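Local coordinates for protein alpha-1,2-Mannosidase (Trichoderma reesei, PDB 1HCU) that probably trims alpha-1,2-linked mannose residues from high-mannose N-glycans, as a calcium-dependent family 47 glycoside hydrolase, at residues 206-214 against 222-233; 238-246 against 308-316. All coordinates share one frame; numbering follows the deposited sequence.

Interaction 1: residues 206-214 against 222-233; sequences SYLLNPKGS and IGTFVSTSNGTF. With NAG (2-acetamido-2-deoxy-beta-D-glucopyranose), chain E.
Phe233 pushes its ring against the end of helix 196-209 and the loop after it, between Leu208 and Pro211. With CG anti to the carbonyl carbon (chi1 -70°), the ring turns to the helix end, Phe233 CE1 3.6 Å from Pro211 CB and CZ 4.3 Å from Leu208 CG. CG2 of Val226 sits above one ring face, while the carbonyl oxygens of Tyr207 and Lys212 meet the ring's edge. Ile222 crosses Pro211 at about a right angle, CG2 meeting CG. Tyr207 lays its own ring obliquely by Gly231 O, its hydroxyl bonded to Ser152 O. Cut back to an alanine, Phe233 would probably leave a gap between Leu208, Pro211 and Val226. Within the bend after strand 225-227, Asn230 makes an Asx turn: Asn230 OD1 accepts from Thr232 N in the carbonyl plane at 3.1 Å and from Thr232 OG1 above it at 2.7 Å. This grips the amide whose ND2 carries the N-linked NAG, and Ser227 OG bonds the sugar's O6 at 3.0 Å. The backbone bonds are few: Phe233 N donates to Lys212 O at 2.8 Å (165°), and Ser214 N to Phe233 O at 3.3 Å. One water joins Tyr207 O, Lys212 N and Gly231 O.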
loop_
_atom_site.group_PDB
_atom_site.type_symbol
_atom_site.label_atom_id
_atom_site.label_comp_id
_atom_site.label_asym_id
_atom_site.label_seq_id
_atom_site.Cartn_x
_atom_site.Cartn_y
_atom_site.Cartn_z
ATOM N N SER A 206 13.585 -14.428 -6.574
ATOM C CA SER A 206 14.544 -14.703 -7.637
ATOM C C SER A 206 13.906 -15.096 -8.967
ATOM O O SER A 206 14.389 -14.707 -10.024
ATOM C CB SER A 206 15.529 -15.801 -7.189
ATOM O OG SER A 206 14.918 -17.079 -7.190
ATOM N N TYR A 207 12.828 -15.872 -8.907
ATOM C CA TYR A 207 12.113 -16.326 -10.105
ATOM C C TYR A 207 11.477 -15.175 -10.879
ATOM O O TYR A 207 11.245 -15.282 -12.083
ATOM C CB TYR A 207 11.037 -17.334 -9.707
ATOM C CG TYR A 207 11.595 -18.635 -9.182
ATOM C CD1 TYR A 207 11.984 -19.649 -10.058
ATOM C CD2 TYR A 207 11.747 -18.850 -7.815
ATOM C CE1 TYR A 207 12.509 -20.851 -9.585
ATOM C CE2 TYR A 207 12.277 -20.052 -7.330
ATOM C CZ TYR A 207 12.651 -21.045 -8.221
ATOM O OH TYR A 207 13.136 -22.245 -7.746
ATOM N N LEU A 208 11.205 -14.076 -10.177
ATOM C CA LEU A 208 10.593 -12.893 -10.772
ATOM C C LEU A 208 11.614 -11.939 -11.385
ATOM O O LEU A 208 11.265 -11.117 -12.235
ATOM C CB LEU A 208 9.782 -12.135 -9.720
ATOM C CG LEU A 208 8.436 -12.714 -9.276
ATOM C CD1 LEU A 208 8.620 -14.133 -8.765
ATOM C CD2 LEU A 208 7.834 -11.818 -8.183
ATOM N N LEU A 209 12.871 -12.052 -10.959
ATOM C CA LEU A 209 13.929 -11.177 -11.458
ATOM C C LEU A 209 14.510 -11.634 -12.796
ATOM O O LEU A 209 14.987 -10.818 -13.584
ATOM C CB LEU A 209 15.034 -11.045 -10.407
ATOM C CG LEU A 209 14.538 -10.573 -9.031
ATOM C CD1 LEU A 209 15.734 -10.417 -8.093
ATOM C CD2 LEU A 209 13.760 -9.249 -9.160
ATOM N N ASN A 210 14.485 -12.939 -13.043
ATOM C CA ASN A 210 14.967 -13.503 -14.310
ATOM C C ASN A 210 13.822 -14.397 -14.789
ATOM O O ASN A 210 13.894 -15.625 -14.732
ATOM C CB ASN A 210 16.235 -14.337 -14.105
ATOM C CG ASN A 210 16.878 -14.761 -15.423
ATOM O OD1 ASN A 210 16.325 -14.540 -16.506
ATOM N ND2 ASN A 210 18.051 -15.380 -15.334
ATOM N N PRO A 211 12.738 -13.771 -15.257
ATOM C CA PRO A 211 11.532 -14.440 -15.747
ATOM C C PRO A 211 11.748 -15.479 -16.829
ATOM O O PRO A 211 12.318 -15.192 -17.882
ATOM C CB PRO A 211 10.665 -13.275 -16.217
ATOM C CG PRO A 211 11.674 -12.271 -16.665
ATOM C CD PRO A 211 12.691 -12.329 -15.557
ATOM N N LYS A 212 11.291 -16.695 -16.553
ATOM C CA LYS A 212 11.395 -17.791 -17.505
ATOM C C LYS A 212 9.989 -18.310 -17.765
ATOM O O LYS A 212 9.167 -18.393 -16.847
ATOM C CB LYS A 212 12.297 -18.896 -16.955
ATOM C CG LYS A 212 13.720 -18.424 -16.670
ATOM C CD LYS A 212 14.622 -19.574 -16.262
ATOM C CE LYS A 212 16.022 -19.082 -15.934
ATOM N NZ LYS A 212 16.616 -18.343 -17.081
ATOM N N GLY A 213 9.719 -18.639 -19.024
ATOM C CA GLY A 213 8.409 -19.121 -19.425
ATOM C C GLY A 213 7.848 -18.163 -20.462
ATOM O O GLY A 213 8.447 -17.961 -21.518
ATOM N N SER A 214 6.706 -17.553 -20.172
ATOM C CA SER A 214 6.111 -16.606 -21.107
ATOM C C SER A 214 7.052 -15.421 -21.313
ATOM O O SER A 214 7.676 -14.945 -20.363
ATOM C CB SER A 214 4.770 -16.112 -20.571
ATOM O OG SER A 214 3.888 -17.201 -20.358
ATOM N N ILE A 222 6.920 -8.111 -16.544
ATOM C CA ILE A 222 6.673 -9.542 -16.403
ATOM C C ILE A 222 5.210 -9.951 -16.353
ATOM O O ILE A 222 4.311 -9.110 -16.334
ATOM C CB ILE A 222 7.378 -10.078 -15.122
ATOM C CG1 ILE A 222 6.803 -9.402 -13.864
ATOM C CG2 ILE A 222 8.874 -9.778 -15.205
ATOM C CD1 ILE A 222 7.308 -9.991 -12.538
ATOM N N GLY A 223 4.985 -11.262 -16.325
ATOM C CA GLY A 223 3.634 -11.804 -16.264
ATOM C C GLY A 223 3.074 -11.690 -14.855
ATOM O O GLY A 223 3.768 -11.237 -13.948
ATOM N N THR A 224 1.830 -12.123 -14.669
ATOM C CA THR A 224 1.151 -12.030 -13.384
ATOM C C THR A 224 1.201 -13.277 -12.496
ATOM O O THR A 224 1.371 -13.171 -11.283
ATOM C CB THR A 224 -0.336 -11.642 -13.593
ATOM O OG1 THR A 224 -0.416 -10.405 -14.308
ATOM C CG2 THR A 224 -1.053 -11.488 -12.259
ATOM N N PHE A 225 1.048 -14.454 -13.093
ATOM C CA PHE A 225 1.046 -15.694 -12.318
ATOM C C PHE A 225 2.270 -16.577 -12.512
ATOM O O PHE A 225 2.716 -16.816 -13.635
ATOM C CB PHE A 225 -0.226 -16.481 -12.621
ATOM C CG PHE A 225 -1.481 -15.659 -12.488
ATOM C CD1 PHE A 225 -2.156 -15.203 -13.621
ATOM C CD2 PHE A 225 -1.981 -15.330 -11.229
ATOM C CE1 PHE A 225 -3.311 -14.437 -13.503
ATOM C CE2 PHE A 225 -3.136 -14.561 -11.099
ATOM C CZ PHE A 225 -3.802 -14.116 -12.238
ATOM N N VAL A 226 2.803 -17.051 -11.386
ATOM C CA VAL A 226 3.990 -17.896 -11.361
ATOM C C VAL A 226 3.702 -19.258 -10.726
ATOM O O VAL A 226 3.069 -19.353 -9.675
ATOM C CB VAL A 226 5.140 -17.210 -10.583
ATOM C CG1 VAL A 226 6.358 -18.125 -10.531
ATOM C CG2 VAL A 226 5.503 -15.908 -11.242
ATOM N N SER A 227 4.173 -20.305 -11.393
ATOM C CA SER A 227 3.998 -21.685 -10.954
ATOM C C SER A 227 4.749 -21.952 -9.649
ATOM O O SER A 227 5.918 -21.582 -9.515
ATOM C CB SER A 227 4.520 -22.619 -12.052
ATOM O OG SER A 227 4.635 -23.950 -11.585
ATOM N N THR A 228 4.088 -22.596 -8.691
ATOM C CA THR A 228 4.735 -22.898 -7.419
ATOM C C THR A 228 5.625 -24.139 -7.517
ATOM O O THR A 228 6.537 -24.319 -6.710
ATOM C CB THR A 228 3.702 -23.109 -6.294
ATOM O OG1 THR A 228 2.847 -24.212 -6.621
ATOM C CG2 THR A 228 2.858 -21.851 -6.118
ATOM N N SER A 229 5.367 -24.979 -8.518
ATOM C CA SER A 229 6.153 -26.191 -8.723
ATOM C C SER A 229 7.490 -25.935 -9.421
ATOM O O SER A 229 8.479 -26.582 -9.097
ATOM C CB SER A 229 5.347 -27.235 -9.518
ATOM O OG SER A 229 5.046 -26.794 -10.832
ATOM N N ASN A 230 7.535 -25.006 -10.375
ATOM C CA ASN A 230 8.799 -24.735 -11.071
ATOM C C ASN A 230 9.153 -23.259 -11.254
ATOM O O ASN A 230 10.125 -22.927 -11.939
ATOM C CB ASN A 230 8.822 -25.433 -12.434
ATOM C CG ASN A 230 7.621 -25.095 -13.280
ATOM O OD1 ASN A 230 7.227 -23.934 -13.383
ATOM N ND2 ASN A 230 7.041 -26.116 -13.901
ATOM N N GLY A 231 8.359 -22.382 -10.647
ATOM C CA GLY A 231 8.606 -20.955 -10.727
ATOM C C GLY A 231 8.652 -20.338 -12.112
ATOM O O GLY A 231 9.343 -19.348 -12.324
ATOM N N THR A 232 7.920 -20.898 -13.063
ATOM C CA THR A 232 7.927 -20.341 -14.412
ATOM C C THR A 232 6.659 -19.546 -14.676
ATOM O O THR A 232 5.612 -19.834 -14.104
ATOM C CB THR A 232 8.040 -21.454 -15.473
ATOM O OG1 THR A 232 6.855 -22.257 -15.449
ATOM C CG2 THR A 232 9.253 -22.336 -15.190
ATOM N N PHE A 233 6.752 -18.533 -15.530
ATOM C CA PHE A 233 5.576 -17.725 -15.851
ATOM C C PHE A 233 4.731 -18.423 -16.900
ATOM O O PHE A 233 5.245 -19.168 -17.734
ATOM C CB PHE A 233 5.977 -16.343 -16.373
ATOM C CG PHE A 233 6.585 -15.453 -15.330
ATOM C CD1 PHE A 233 7.851 -15.719 -14.823
ATOM C CD2 PHE A 233 5.886 -14.350 -14.852
ATOM C CE1 PHE A 233 8.417 -14.899 -13.854
ATOM C CE2 PHE A 233 6.444 -13.520 -13.882
ATOM C CZ PHE A 233 7.714 -13.795 -13.380
HETATM C C1 NAG E . 5.811 -25.909 -14.641
HETATM C C2 NAG E . 5.834 -26.700 -15.955
HETATM C C3 NAG E . 4.513 -26.481 -16.707
HETATM C C4 NAG E . 3.303 -26.754 -15.807
HETATM C C5 NAG E . 3.432 -25.957 -14.502
HETATM C C6 NAG E . 2.321 -26.261 -13.523
HETATM C C7 NAG E . 7.967 -27.009 -17.044
HETATM C C8 NAG E . 8.388 -27.122 -18.500
HETATM N N2 NAG E . 6.934 -26.219 -16.772
HETATM O O3 NAG E . 4.466 -27.330 -17.847
HETATM O O4 NAG E . 2.107 -26.369 -16.477
HETATM O O5 NAG E . 4.675 -26.278 -13.851
HETATM O O6 NAG E . 2.109 -25.176 -12.633
HETATM O O7 NAG E . 8.575 -27.638 -16.177
HETATM O O HOH W 1 10.885 -17.289 -13.694
#

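Interaction 2: residues 238-246 against 308-316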
loop_
_atom_site.group_PDB
_atom_site.type_symbol
_atom_site.label_atom_id
_atom_site.label_comp_id
_atom_site.label_asym_id
_atom_site.label_seq_id
_atom_site.Cartn_x
_atom_site.Cartn_y
_atom_site.Cartn_z
ATOM N N GLY A 238 -0.164 -7.921 -17.185
ATOM C CA GLY A 238 0.164 -7.264 -15.938
ATOM C C GLY A 238 -0.335 -5.837 -15.915
ATOM O O GLY A 238 -1.058 -5.421 -16.824
ATOM N N SER A 239 0.066 -5.090 -14.888
ATOM C CA SER A 239 -0.341 -3.698 -14.721
ATOM C C SER A 239 0.295 -3.155 -13.457
ATOM O O SER A 239 1.100 -3.829 -12.821
ATOM C CB SER A 239 -1.848 -3.613 -14.545
ATOM O OG SER A 239 -2.216 -4.142 -13.278
ATOM N N TRP A 240 -0.079 -1.932 -13.089
ATOM C CA TRP A 240 0.421 -1.336 -11.862
ATOM C C TRP A 240 -0.675 -1.347 -10.795
ATOM O O TRP A 240 -0.673 -0.532 -9.874
ATOM C CB TRP A 240 0.933 0.089 -12.104
ATOM C CG TRP A 240 2.298 0.101 -12.739
ATOM C CD1 TRP A 240 2.609 -0.258 -14.019
ATOM C CD2 TRP A 240 3.541 0.417 -12.100
ATOM N NE1 TRP A 240 3.966 -0.190 -14.218
ATOM C CE2 TRP A 240 4.566 0.220 -13.061
ATOM C CE3 TRP A 240 3.891 0.843 -10.809
ATOM C CZ2 TRP A 240 5.921 0.436 -12.774
ATOM C CZ3 TRP A 240 5.243 1.059 -10.520
ATOM C CH2 TRP A 240 6.241 0.854 -11.499
ATOM N N SER A 241 -1.615 -2.281 -10.918
ATOM C CA SER A 241 -2.690 -2.380 -9.938
ATOM C C SER A 241 -2.771 -3.780 -9.321
ATOM O O SER A 241 -1.752 -4.442 -9.138
ATOM C CB SER A 241 -4.040 -1.988 -10.567
ATOM O OG SER A 241 -4.417 -2.895 -11.579
ATOM N N GLY A 242 -3.980 -4.217 -8.987
ATOM C CA GLY A 242 -4.161 -5.520 -8.370
ATOM C C GLY A 242 -3.370 -6.664 -8.978
ATOM O O GLY A 242 -3.255 -6.773 -10.198
ATOM N N LEU A 243 -2.815 -7.510 -8.112
ATOM C CA LEU A 243 -2.040 -8.676 -8.529
ATOM C C LEU A 243 -0.604 -8.434 -8.984
ATOM O O LEU A 243 0.132 -9.399 -9.204
ATOM C CB LEU A 243 -2.772 -9.424 -9.646
ATOM C CG LEU A 243 -4.186 -9.911 -9.352
ATOM C CD1 LEU A 243 -4.736 -10.533 -10.622
ATOM C CD2 LEU A 243 -4.184 -10.911 -8.191
ATOM N N MET A 244 -0.192 -7.174 -9.127
ATOM C CA MET A 244 1.171 -6.884 -9.574
ATOM C C MET A 244 1.801 -5.648 -8.937
ATOM O O MET A 244 3.003 -5.633 -8.664
ATOM C CB MET A 244 1.195 -6.743 -11.108
ATOM C CG MET A 244 2.569 -6.455 -11.719
ATOM S SD MET A 244 2.557 -6.581 -13.553
ATOM C CE MET A 244 2.578 -8.384 -13.770
ATOM N N ASP A 245 0.989 -4.623 -8.689
ATOM C CA ASP A 245 1.470 -3.362 -8.119
ATOM C C ASP A 245 2.633 -3.399 -7.126
ATOM O O ASP A 245 3.723 -2.903 -7.420
ATOM C CB ASP A 245 0.313 -2.595 -7.467
ATOM C CG ASP A 245 -0.541 -3.473 -6.547
ATOM O OD1 ASP A 245 -0.060 -4.530 -6.064
ATOM O OD2 ASP A 245 -1.703 -3.087 -6.306
ATOM N N SER A 246 2.412 -3.971 -5.947
ATOM C CA SER A 246 3.458 -3.975 -4.931
ATOM C C SER A 246 4.771 -4.681 -5.291
ATOM O O SER A 246 5.773 -4.483 -4.610
ATOM C CB SER A 246 2.899 -4.486 -3.586
ATOM O OG SER A 246 2.161 -5.691 -3.713
ATOM N N LEU A 308 -6.011 1.743 -7.070
ATOM C CA LEU A 308 -4.812 0.999 -6.659
ATOM C C LEU A 308 -3.580 1.482 -7.415
ATOM O O LEU A 308 -2.512 1.659 -6.826
ATOM C CB LEU A 308 -4.987 -0.516 -6.885
ATOM C CG LEU A 308 -5.956 -1.279 -5.972
ATOM C CD1 LEU A 308 -6.045 -2.737 -6.418
ATOM C CD2 LEU A 308 -5.484 -1.193 -4.522
ATOM N N ALA A 309 -3.732 1.708 -8.717
ATOM C CA ALA A 309 -2.609 2.165 -9.536
ATOM C C ALA A 309 -2.176 3.599 -9.236
ATOM O O ALA A 309 -1.121 4.032 -9.696
ATOM C CB ALA A 309 -2.949 2.037 -11.011
ATOM N N SER A 310 -2.968 4.337 -8.464
ATOM C CA SER A 310 -2.596 5.716 -8.185
ATOM C C SER A 310 -1.377 5.838 -7.269
ATOM O O SER A 310 -0.865 6.936 -7.060
ATOM C CB SER A 310 -3.778 6.490 -7.593
ATOM O OG SER A 310 -4.093 6.037 -6.291
ATOM N N PHE A 311 -0.906 4.719 -6.728
ATOM C CA PHE A 311 0.257 4.733 -5.838
ATOM C C PHE A 311 1.513 4.899 -6.700
ATOM O O PHE A 311 2.578 5.270 -6.210
ATOM C CB PHE A 311 0.361 3.410 -5.069
ATOM C CG PHE A 311 1.234 2.388 -5.752
ATOM C CD1 PHE A 311 2.553 2.209 -5.353
ATOM C CD2 PHE A 311 0.765 1.676 -6.852
ATOM C CE1 PHE A 311 3.398 1.341 -6.042
ATOM C CE2 PHE A 311 1.595 0.810 -7.550
ATOM C CZ PHE A 311 2.917 0.641 -7.144
ATOM N N GLY A 312 1.368 4.608 -7.989
ATOM C CA GLY A 312 2.479 4.708 -8.919
ATOM C C GLY A 312 3.244 6.016 -8.860
ATOM O O GLY A 312 4.477 6.013 -8.869
ATOM N N GLY A 313 2.521 7.130 -8.794
ATOM C CA GLY A 313 3.169 8.429 -8.755
ATOM C C GLY A 313 4.258 8.546 -7.709
ATOM O O GLY A 313 5.363 9.034 -7.981
ATOM N N GLY A 314 3.946 8.097 -6.503
ATOM C CA GLY A 314 4.915 8.156 -5.431
ATOM C C GLY A 314 6.080 7.221 -5.681
ATOM O O GLY A 314 7.221 7.539 -5.328
ATOM N N ASN A 315 5.813 6.077 -6.303
ATOM C CA ASN A 315 6.887 5.127 -6.553
ATOM C C ASN A 315 7.921 5.661 -7.547
ATOM O O ASN A 315 9.124 5.533 -7.307
ATOM C CB ASN A 315 6.335 3.785 -7.042
ATOM C CG ASN A 315 7.314 2.653 -6.822
ATOM O OD1 ASN A 315 7.760 2.421 -5.696
ATOM N ND2 ASN A 315 7.656 1.943 -7.886
ATOM N N PHE A 316 7.460 6.253 -8.652
ATOM C CA PHE A 316 8.376 6.816 -9.644
ATOM C C PHE A 316 9.192 7.940 -9.018
ATOM O O PHE A 316 10.384 8.092 -9.304
ATOM C CB PHE A 316 7.614 7.354 -10.866
ATOM C CG PHE A 316 7.408 6.329 -11.947
ATOM C CD1 PHE A 316 6.378 5.396 -11.860
ATOM C CD2 PHE A 316 8.281 6.266 -13.027
ATOM C CE1 PHE A 316 6.224 4.416 -12.833
ATOM C CE2 PHE A 316 8.138 5.286 -14.013
ATOM C CZ PHE A 316 7.105 4.357 -13.913
HETATM O O HOH W 2 -1.343 -0.265 -4.999
#
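This is side-chain packing between two approaches to helices, near the middle of the alpha/alpha barrel typical of family 47: the turn leading into helix 245-257 lies against the short 3-10 segment and the first turn of helix 312-323. Trp240 does much of the work. With CG anti to its carbonyl carbon (chi1 -78°), the indole reaches along the start of helix 312-323. Phe316 puts CE1 over one face, 3.8 Å from Trp240 CH2 and offset toward the rim; the two rings meet obliquely, their planes 38° apart. Phe311 comes to the indole edge instead, its CZ 3.8 Å from Trp240 CE3, and takes Trp240 O at its own edge. Ala309 CA makes a CA-H...O contact with Trp240 O at 3.3 Å. Closer to the active site, Asp245 CB packs 3.6 Å from Phe311 CE2, and CD1 of Leu308 comes within 3.6 Å of Gly242 N. Asp245 is predicted to be an active-site residue. Its OD1 accepts from Ser246 N on the anti side of the carboxylate, whereas OD2 takes a bond from a water that also donates to Leu308 O; the water lies 2.9 Å from Leu308 O. Ser241 O accepts from both Met244 N and Asp245 N, closing the turn that leads into helix 245-257. Glu393, predicted to belong to the active site, touches both Leu308 and Phe311 from helix 393-405. Farther along, Tyr248 of helix 245-257 stacks on Trp240, helix 263-280 packs against Trp240 and Phe316, and Leu293 of strand 292-297 adjoins the indole.

How the interactions relate
Interaction 1 closes before interaction 2 opens along the chain, and their centres lie about 19 Å apart. The outer one, its centre about 23 Å from the centre of the chain, carries a glycan; the inner one, at about 9 Å, contains Asp245 of the predicted active site. They meet directly where the methyl CE of Met244 packs against Gly223 O, while Thr224 OG1 lies beside Gly238 CA. Helix 245-257 links them further: Phe247 and Tyr248 touch Ile222 of interaction 1, and Tyr248 also belongs to the surroundings of interaction 2. Helix 263-280 also borders both. The two contacts thus adjoin, one at the glycosylated surface and the other beside the predicted active site.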